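Local structure of gamma-glutamyl-gamma-aminobutyraldehyde dehydrogenase (Burkholderia cenocepacia, 4LIH) at residues V94-A99 with C135-A140; L101-L106 with G131-V136. The protein probably oxidises gamma-glutamyl-gamma-aminobutyraldehyde to the corresponding acid with NAD(P)+ as cofactor, as a member of the aldehyde dehydrogenase family. All blocks are in the same frame, centred on the assembly; numbering follows the deposited sequence.

Contact 1: residues V94-A99 with C135-A140; sequences VLLRWA and CVEWFA
Glu137 reaches across to Leu96 and Ala99 mainly through its aliphatic carbons. Its CB lies 4.1 Å from Leu96 CD2. The first torsion sets CG anti to the carbonyl carbon (chi1 -68°), which brings CG against Ala99 CB at 3.4 Å, a close contact, with Leu96 CD2 also near it. CD stays over the same alanine, and OE2 is 3.6 Å from Ala99 CB. At the tip, OE2 accepts from a water 3.1 Å away; that water also donates to Leu96 O at 2.8 Å, bridging carboxylate and helix backbone. The strongest partner of OE2, however, is Arg103, in a salt bridge. The side chains of Leu96 and Glu137 cross at about a right angle.

The axes of segments 94-99 and 135-140 come within 8.5 Å, with 165° between their N-to-C directions. Helices 88-104 and 121-142, which carry these segments, pack here as an antiparallel pair, set beside helices 178-191 and 206-218 of the Rossmann-like part of the aldehyde dehydrogenase fold.

Between the two helices the packing is apolar. Val136 points toward the partner, and its CG1 approaches Leu95 O to 3.5 Å while also touching the CB atoms of Leu95 and Ala99. Leu95 CB meets Ala140 CB at 3.7 Å, with Leu96 CD2 near the same methyl. Trp98 offers CE3 obliquely to Val136 CG1; its indole stacks with Phe186, and NE1 is hydrogen-bonded to Val211 O.

Contact 2: residues L101-L106 with G131-V136; sequences LMREHL and GAAYCV
Met102 and Ala133 mark the nearest backbone approach, CA to CA 6.3 Å, where the final turn of helix 88-104 faces the middle of helix 121-142, shortly before His105 leaves helical geometry (phi/psi -98°/25°) and serves as N-cap of the next helix. Two neighbouring side chains, Met102 and Arg103, carry the contact. With CG anti to the carbonyl carbon (chi1 -66°) and the chain extended beyond it, the methionine reaches over to the other helix, where SD is 4.1 Å from Ala133 CA and 4.3 Å from Ala132 CB. The terminal methyl goes further, CE meeting Val136 CG2 at 4.1 Å, with the two side chains crossing at about a right angle. Ala132 also touches Ile179 and Ala183 of helix 178-191, which places the methionine's end of the contact next to that helix.

Arg103 uses its flat group differently. Ala133 CB sits 3.4 Å above one guanidinium face, offset toward the rim, and comes within 3.6 Å of NE. This is packing of a methyl on the guanidinium face, while NE is salt-bridged to Glu137 OE2. NH2 lies obliquely by Tyr134, 3.6 Å from the backbone N, without a hydrogen bond, and 4.0 Å from CB. The tyrosine ring itself leads away: OH is hydrogen-bonded to Met469 N, and the ring makes a cation-pi contact with Arg89 of the second subunit. The arrangement is an antiparallel helix pair, formed by the first and third of three successive helices, 88-104, 106-117 and 121-142, within the aldehyde dehydrogenase fold.

Overall arrangement
Contacts 1 and 2 are successive parts of one interface between helices 88-104 and 121-142, their centres 8 Å apart. As 88-104 advances from 94-99 to 101-106, its partner recedes from 135-140 to 131-136, as antiparallel packing requires; Cys135 and Val136 belong to both. Two charged pairs tie the contacts together: Arg103 NE lies 2.8 Å from Glu137 OE2, with NH2 of Arg103 2.9 Å from OE1 of Glu137, and Arg97 NH1 is 3.0 Å from Glu104 OE2. Ala99 CB also packs on Ala133 O at 3.7 Å. Both contacts lie away from Glu274, the predicted active-site residue, and are structural packing.

Contact 1: residues V94-A99 with C135-A140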
ATOM      1  N   VAL A  94     -22.184  -8.981  10.540  1.00 10.11           N
ATOM      2  CA  VAL A  94     -22.585  -8.817  11.957  1.00 10.40           C
ATOM      3  C   VAL A  94     -22.334  -7.395  12.471  1.00 10.36           C
ATOM      4  O   VAL A  94     -23.212  -6.803  13.062  1.00 10.48           O
ATOM      5  CB  VAL A  94     -21.928  -9.872  12.859  1.00 10.49           C
ATOM      6  CG1 VAL A  94     -22.178  -9.603  14.331  1.00 10.61           C
ATOM      7  CG2 VAL A  94     -22.422 -11.259  12.479  1.00 10.66           C
ATOM      8  N   LEU A  95     -21.148  -6.847  12.224  1.00 10.36           N
ATOM      9  CA  LEU A  95     -20.840  -5.510  12.689  1.00 10.25           C
ATOM     10  C   LEU A  95     -21.742  -4.446  12.040  1.00 10.23           C
ATOM     11  O   LEU A  95     -22.209  -3.546  12.717  1.00  9.81           O
ATOM     12  CB  LEU A  95     -19.348  -5.184  12.511  1.00 10.22           C
ATOM     13  CG  LEU A  95     -18.407  -6.063  13.326  1.00 10.32           C
ATOM     14  CD1 LEU A  95     -16.981  -5.878  12.798  1.00 10.48           C
ATOM     15  CD2 LEU A  95     -18.500  -5.739  14.818  1.00 10.35           C
ATOM     16  N   LEU A  96     -22.005  -4.557  10.744  1.00 10.45           N
ATOM     17  CA  LEU A  96     -23.006  -3.700  10.116  1.00 10.81           C
ATOM     18  C   LEU A  96     -24.384  -3.778  10.801  1.00 11.44           C
ATOM     19  O   LEU A  96     -25.041  -2.735  11.012  1.00 11.65           O
ATOM     20  CB  LEU A  96     -23.120  -3.982   8.592  1.00 10.88           C
ATOM     21  CG  LEU A  96     -21.906  -3.571   7.754  1.00 10.72           C
ATOM     22  CD1 LEU A  96     -22.167  -3.806   6.240  1.00 10.71           C
ATOM     23  CD2 LEU A  96     -21.640  -2.145   8.009  1.00 10.63           C
ATOM     24  N   ARG A  97     -24.838  -4.983  11.149  1.00 12.10           N
ATOM     25  CA  ARG A  97     -26.114  -5.105  11.814  1.00 12.95           C
ATOM     26  C   ARG A  97     -26.118  -4.410  13.189  1.00 12.23           C
ATOM     27  O   ARG A  97     -27.104  -3.844  13.603  1.00 12.04           O
ATOM     28  CB  ARG A  97     -26.504  -6.577  11.960  1.00 14.43           C
ATOM     29  CG  ARG A  97     -27.792  -6.821  12.714  1.00 16.45           C
ATOM     30  CD  ARG A  97     -28.959  -6.225  11.969  1.00 18.27           C
ATOM     31  NE  ARG A  97     -30.224  -6.364  12.683  1.00 20.69           N
ATOM     32  CZ  ARG A  97     -31.212  -5.483  12.633  1.00 21.55           C
ATOM     33  NH1 ARG A  97     -31.090  -4.377  11.930  1.00 22.78           N
ATOM     34  NH2 ARG A  97     -32.315  -5.696  13.335  1.00 23.70           N
ATOM     35  N   TRP A  98     -24.998  -4.455  13.892  1.00 11.45           N
ATOM     36  CA  TRP A  98     -24.913  -3.847  15.223  1.00 11.15           C
ATOM     37  C   TRP A  98     -25.006  -2.334  15.108  1.00 11.05           C
ATOM     38  O   TRP A  98     -25.788  -1.683  15.817  1.00 11.08           O
ATOM     39  CB  TRP A  98     -23.605  -4.271  15.877  1.00 10.92           C
ATOM     40  CG  TRP A  98     -23.362  -3.800  17.254  1.00 10.85           C
ATOM     41  CD1 TRP A  98     -24.273  -3.465  18.203  1.00 10.95           C
ATOM     42  CD2 TRP A  98     -22.084  -3.720  17.867  1.00 10.78           C
ATOM     43  NE1 TRP A  98     -23.626  -3.168  19.387  1.00 10.98           N
ATOM     44  CE2 TRP A  98     -22.273  -3.269  19.181  1.00 10.79           C
ATOM     45  CE3 TRP A  98     -20.786  -3.936  17.402  1.00 10.77           C
ATOM     46  CZ2 TRP A  98     -21.218  -3.097  20.065  1.00 10.71           C
ATOM     47  CZ3 TRP A  98     -19.736  -3.731  18.280  1.00 10.59           C
ATOM     48  CH2 TRP A  98     -19.965  -3.339  19.594  1.00 10.57           C
ATOM     49  N   ALA A  99     -24.266  -1.788  14.152  1.00 10.80           N
ATOM     50  CA  ALA A  99     -24.315  -0.385  13.866  1.00 10.72           C
ATOM     51  C   ALA A  99     -25.701   0.068  13.437  1.00 10.84           C
ATOM     52  O   ALA A  99     -26.169   1.113  13.904  1.00 10.98           O
ATOM     53  CB  ALA A  99     -23.319  -0.035  12.777  1.00 10.66           C
ATOM     54  N   CYS A 135     -18.005   4.574  13.106  1.00  7.80           N
ATOM     55  CA  CYS A 135     -16.754   3.897  13.390  1.00  7.72           C
ATOM     56  C   CYS A 135     -16.872   2.373  13.224  1.00  7.71           C
ATOM     57  O   CYS A 135     -16.048   1.739  12.548  1.00  7.57           O
ATOM     58  CB  CYS A 135     -16.227   4.292  14.757  1.00  7.68           C
ATOM     59  SG  CYS A 135     -14.685   3.486  15.214  1.00  7.67           S
ATOM     60  N   VAL A 136     -17.919   1.788  13.776  1.00  7.77           N
ATOM     61  CA  VAL A 136     -18.148   0.370  13.631  1.00  7.86           C
ATOM     62  C   VAL A 136     -18.333  -0.004  12.135  1.00  7.86           C
ATOM     63  O   VAL A 136     -17.761  -0.979  11.644  1.00  7.84           O
ATOM     64  CB  VAL A 136     -19.350  -0.063  14.459  1.00  7.98           C
ATOM     65  CG1 VAL A 136     -19.719  -1.512  14.131  1.00  8.12           C
ATOM     66  CG2 VAL A 136     -19.020   0.099  15.944  1.00  7.95           C
ATOM     67  N   GLU A 137     -19.137   0.759  11.421  1.00  7.97           N
ATOM     68  CA  GLU A 137     -19.383   0.480  10.023  1.00  8.13           C
ATOM     69  C   GLU A 137     -18.139   0.528   9.159  1.00  8.04           C
ATOM     70  O   GLU A 137     -17.963  -0.293   8.218  1.00  8.05           O
ATOM     71  CB  GLU A 137     -20.421   1.472   9.443  1.00  8.37           C
ATOM     72  CG  GLU A 137     -21.846   1.307   9.986  1.00  8.64           C
ATOM     73  CD  GLU A 137     -22.715   2.556   9.876  1.00  8.88           C
ATOM     74  OE1 GLU A 137     -22.279   3.677   9.536  1.00  9.04           O
ATOM     75  OE2 GLU A 137     -23.894   2.427  10.176  1.00  9.21           O
ATOM     76  N   TRP A 138     -17.288   1.518   9.428  1.00  7.95           N
ATOM     77  CA  TRP A 138     -16.094   1.752   8.591  1.00  7.91           C
ATOM     78  C   TRP A 138     -15.117   0.603   8.802  1.00  7.84           C
ATOM     79  O   TRP A 138     -14.618   0.015   7.853  1.00  7.80           O
ATOM     80  CB  TRP A 138     -15.468   3.086   8.959  1.00  7.92           C
ATOM     81  CG  TRP A 138     -14.453   3.635   8.011  1.00  7.92           C
ATOM     82  CD1 TRP A 138     -14.679   4.496   6.981  1.00  8.01           C
ATOM     83  CD2 TRP A 138     -13.052   3.397   8.033  1.00  7.92           C
ATOM     84  NE1 TRP A 138     -13.496   4.789   6.322  1.00  8.02           N
ATOM     85  CE2 TRP A 138     -12.472   4.161   6.972  1.00  7.95           C
ATOM     86  CE3 TRP A 138     -12.226   2.596   8.817  1.00  7.87           C
ATOM     87  CZ2 TRP A 138     -11.101   4.135   6.677  1.00  7.85           C
ATOM     88  CZ3 TRP A 138     -10.830   2.605   8.552  1.00  7.80           C
ATOM     89  CH2 TRP A 138     -10.300   3.387   7.472  1.00  7.81           C
ATOM     90  N   PHE A 139     -14.903   0.201  10.052  1.00  7.78           N
ATOM     91  CA  PHE A 139     -13.993  -0.925  10.249  1.00  7.78           C
ATOM     92  C   PHE A 139     -14.578  -2.232   9.703  1.00  7.90           C
ATOM     93  O   PHE A 139     -13.840  -3.052   9.178  1.00  7.89           O
ATOM     94  CB  PHE A 139     -13.490  -1.030  11.692  1.00  7.72           C
ATOM     95  CG  PHE A 139     -12.443   0.018  12.024  1.00  7.64           C
ATOM     96  CD1 PHE A 139     -11.127  -0.101  11.519  1.00  7.63           C
ATOM     97  CD2 PHE A 139     -12.804   1.178  12.695  1.00  7.59           C
ATOM     98  CE1 PHE A 139     -10.150   0.866  11.805  1.00  7.51           C
ATOM     99  CE2 PHE A 139     -11.850   2.146  12.948  1.00  7.58           C
ATOM    100  CZ  PHE A 139     -10.543   1.993  12.510  1.00  7.53           C
ATOM    101  N   ALA A 140     -15.904  -2.381   9.780  1.00  8.10           N
ATOM    102  CA  ALA A 140     -16.586  -3.524   9.215  1.00  8.31           C
ATOM    103  C   ALA A 140     -16.331  -3.544   7.723  1.00  8.43           C
ATOM    104  O   ALA A 140     -15.962  -4.577   7.133  1.00  8.59           O
ATOM    105  CB  ALA A 140     -18.084  -3.434   9.467  1.00  8.40           C
TER
HETATM  106  O   HOH W   1     -24.939  -0.425   9.394  1.00 12.25           O

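Contact 2: residues L101-L106 with G131-V136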
ATOM      1  N   LEU A 101     -28.452  -1.310  14.348  1.00 11.52           N
ATOM      2  CA  LEU A 101     -29.185  -1.287  15.604  1.00 11.87           C
ATOM      3  C   LEU A 101     -28.891  -0.033  16.410  1.00 11.68           C
ATOM      4  O   LEU A 101     -29.820   0.601  16.937  1.00 11.78           O
ATOM      5  CB  LEU A 101     -28.936  -2.537  16.439  1.00 12.00           C
ATOM      6  CG  LEU A 101     -29.633  -3.811  15.937  1.00 12.40           C
ATOM      7  CD1 LEU A 101     -29.024  -5.017  16.611  1.00 12.40           C
ATOM      8  CD2 LEU A 101     -31.125  -3.797  16.191  1.00 12.69           C
ATOM      9  N   MET A 102     -27.623   0.356  16.510  1.00 11.71           N
ATOM     10  CA  MET A 102     -27.308   1.585  17.225  1.00 11.63           C
ATOM     11  C   MET A 102     -28.115   2.731  16.620  1.00 11.96           C
ATOM     12  O   MET A 102     -28.680   3.547  17.346  1.00 12.12           O
ATOM     13  CB  MET A 102     -25.837   1.947  17.152  1.00 11.52           C
ATOM     14  CG  MET A 102     -24.920   0.980  17.853  1.00 11.57           C
ATOM     15  SD  MET A 102     -23.198   1.579  17.776  1.00 11.44           S
ATOM     16  CE  MET A 102     -22.455   0.038  18.183  1.00 11.53           C
ATOM     17  N   ARG A 103     -28.163   2.777  15.300  1.00 11.94           N
ATOM     18  CA  ARG A 103     -28.868   3.815  14.615  1.00 12.33           C
ATOM     19  C   ARG A 103     -30.394   3.742  14.864  1.00 13.07           C
ATOM     20  O   ARG A 103     -31.047   4.773  15.049  1.00 12.76           O
ATOM     21  CB  ARG A 103     -28.537   3.780  13.115  1.00 12.21           C
ATOM     22  CG  ARG A 103     -27.116   4.205  12.838  1.00 11.86           C
ATOM     23  CD  ARG A 103     -26.830   4.296  11.341  1.00 11.92           C
ATOM     24  NE  ARG A 103     -25.415   4.580  11.074  1.00 11.70           N
ATOM     25  CZ  ARG A 103     -24.851   5.793  11.098  1.00 11.86           C
ATOM     26  NH1 ARG A 103     -25.552   6.907  11.377  1.00 12.08           N
ATOM     27  NH2 ARG A 103     -23.558   5.905  10.841  1.00 11.69           N
ATOM     28  N   GLU A 104     -30.943   2.538  14.881  1.00 14.45           N
ATOM     29  CA  GLU A 104     -32.356   2.334  15.176  1.00 15.74           C
ATOM     30  C   GLU A 104     -32.696   2.811  16.605  1.00 15.17           C
ATOM     31  O   GLU A 104     -33.780   3.325  16.870  1.00 15.39           O
ATOM     32  CB  GLU A 104     -32.724   0.859  15.068  1.00 17.97           C
ATOM     33  CG  GLU A 104     -32.842   0.322  13.657  1.00 20.58           C
ATOM     34  CD  GLU A 104     -33.162  -1.152  13.681  1.00 22.67           C
ATOM     35  OE1 GLU A 104     -33.992  -1.529  14.514  1.00 25.26           O
ATOM     36  OE2 GLU A 104     -32.567  -1.918  12.893  1.00 26.61           O
ATOM     37  N   HIS A 105     -31.764   2.615  17.520  1.00 14.33           N
ATOM     38  CA  HIS A 105     -31.921   3.049  18.902  1.00 14.24           C
ATOM     39  C   HIS A 105     -31.223   4.387  19.172  1.00 13.30           C
ATOM     40  O   HIS A 105     -30.884   4.703  20.311  1.00 13.02           O
ATOM     41  CB  HIS A 105     -31.386   1.967  19.830  1.00 14.93           C
ATOM     42  CG  HIS A 105     -32.182   0.698  19.786  1.00 16.20           C
ATOM     43  ND1 HIS A 105     -33.210   0.445  20.673  1.00 17.34           N
ATOM     44  CD2 HIS A 105     -32.123  -0.377  18.964  1.00 16.58           C
ATOM     45  CE1 HIS A 105     -33.741  -0.736  20.407  1.00 17.58           C
ATOM     46  NE2 HIS A 105     -33.098  -1.258  19.378  1.00 17.66           N
ATOM     47  N   LEU A 106     -31.035   5.190  18.135  1.00 12.61           N
ATOM     48  CA  LEU A 106     -30.277   6.424  18.310  1.00 12.04           C
ATOM     49  C   LEU A 106     -30.852   7.350  19.393  1.00 11.94           C
ATOM     50  O   LEU A 106     -30.075   7.931  20.150  1.00 11.52           O
ATOM     51  CB  LEU A 106     -30.106   7.193  17.002  1.00 11.79           C
ATOM     52  CG  LEU A 106     -29.345   8.519  17.194  1.00 11.80           C
ATOM     53  CD1 LEU A 106     -28.293   8.738  16.126  1.00 11.73           C
ATOM     54  CD2 LEU A 106     -30.299   9.685  17.239  1.00 12.04           C
ATOM     55  N   GLY A 131     -21.372   8.924  15.284  1.00  8.42           N
ATOM     56  CA  GLY A 131     -19.903   8.709  15.230  1.00  8.24           C
ATOM     57  C   GLY A 131     -19.570   7.279  15.626  1.00  8.14           C
ATOM     58  O   GLY A 131     -18.755   6.641  15.003  1.00  8.19           O
ATOM     59  N   ALA A 132     -20.204   6.773  16.680  1.00  8.10           N
ATOM     60  CA  ALA A 132     -19.959   5.405  17.108  1.00  8.09           C
ATOM     61  C   ALA A 132     -20.329   4.405  16.023  1.00  8.07           C
ATOM     62  O   ALA A 132     -19.587   3.408  15.795  1.00  8.13           O
ATOM     63  CB  ALA A 132     -20.729   5.078  18.407  1.00  8.12           C
ATOM     64  N   ALA A 133     -21.505   4.624  15.428  1.00  8.11           N
ATOM     65  CA  ALA A 133     -22.072   3.724  14.445  1.00  8.11           C
ATOM     66  C   ALA A 133     -21.175   3.779  13.194  1.00  8.02           C
ATOM     67  O   ALA A 133     -20.808   2.741  12.705  1.00  7.84           O
ATOM     68  CB  ALA A 133     -23.483   4.102  14.106  1.00  8.23           C
ATOM     69  N   TYR A 134     -20.721   5.000  12.821  1.00  7.94           N
ATOM     70  CA  TYR A 134     -19.818   5.197  11.646  1.00  7.90           C
ATOM     71  C   TYR A 134     -18.513   4.498  11.873  1.00  7.88           C
ATOM     72  O   TYR A 134     -18.008   3.804  10.996  1.00  7.88           O
ATOM     73  CB  TYR A 134     -19.640   6.661  11.327  1.00  7.85           C
ATOM     74  CG  TYR A 134     -18.451   7.074  10.414  1.00  7.70           C
ATOM     75  CD1 TYR A 134     -18.332   6.625   9.102  1.00  7.69           C
ATOM     76  CD2 TYR A 134     -17.529   8.009  10.852  1.00  7.60           C
ATOM     77  CE1 TYR A 134     -17.296   7.010   8.271  1.00  7.60           C
ATOM     78  CE2 TYR A 134     -16.493   8.436  10.029  1.00  7.52           C
ATOM     79  CZ  TYR A 134     -16.370   7.958   8.750  1.00  7.57           C
ATOM     80  OH  TYR A 134     -15.313   8.404   7.969  1.00  7.58           O
ATOM     81  N   CYS A 135     -18.005   4.574  13.106  1.00  7.80           N
ATOM     82  CA  CYS A 135     -16.754   3.897  13.390  1.00  7.72           C
ATOM     83  C   CYS A 135     -16.872   2.373  13.224  1.00  7.71           C
ATOM     84  O   CYS A 135     -16.048   1.739  12.548  1.00  7.57           O
ATOM     85  CB  CYS A 135     -16.227   4.292  14.757  1.00  7.68           C
ATOM     86  SG  CYS A 135     -14.685   3.486  15.214  1.00  7.67           S
ATOM     87  N   VAL A 136     -17.919   1.788  13.776  1.00  7.77           N
ATOM     88  CA  VAL A 136     -18.148   0.370  13.631  1.00  7.86           C
ATOM     89  C   VAL A 136     -18.333  -0.004  12.135  1.00  7.86           C
ATOM     90  O   VAL A 136     -17.761  -0.979  11.644  1.00  7.84           O
ATOM     91  CB  VAL A 136     -19.350  -0.063  14.459  1.00  7.98           C
ATOM     92  CG1 VAL A 136     -19.719  -1.512  14.131  1.00  8.12           C
ATOM     93  CG2 VAL A 136     -19.020   0.099  15.944  1.00  7.95           C
TER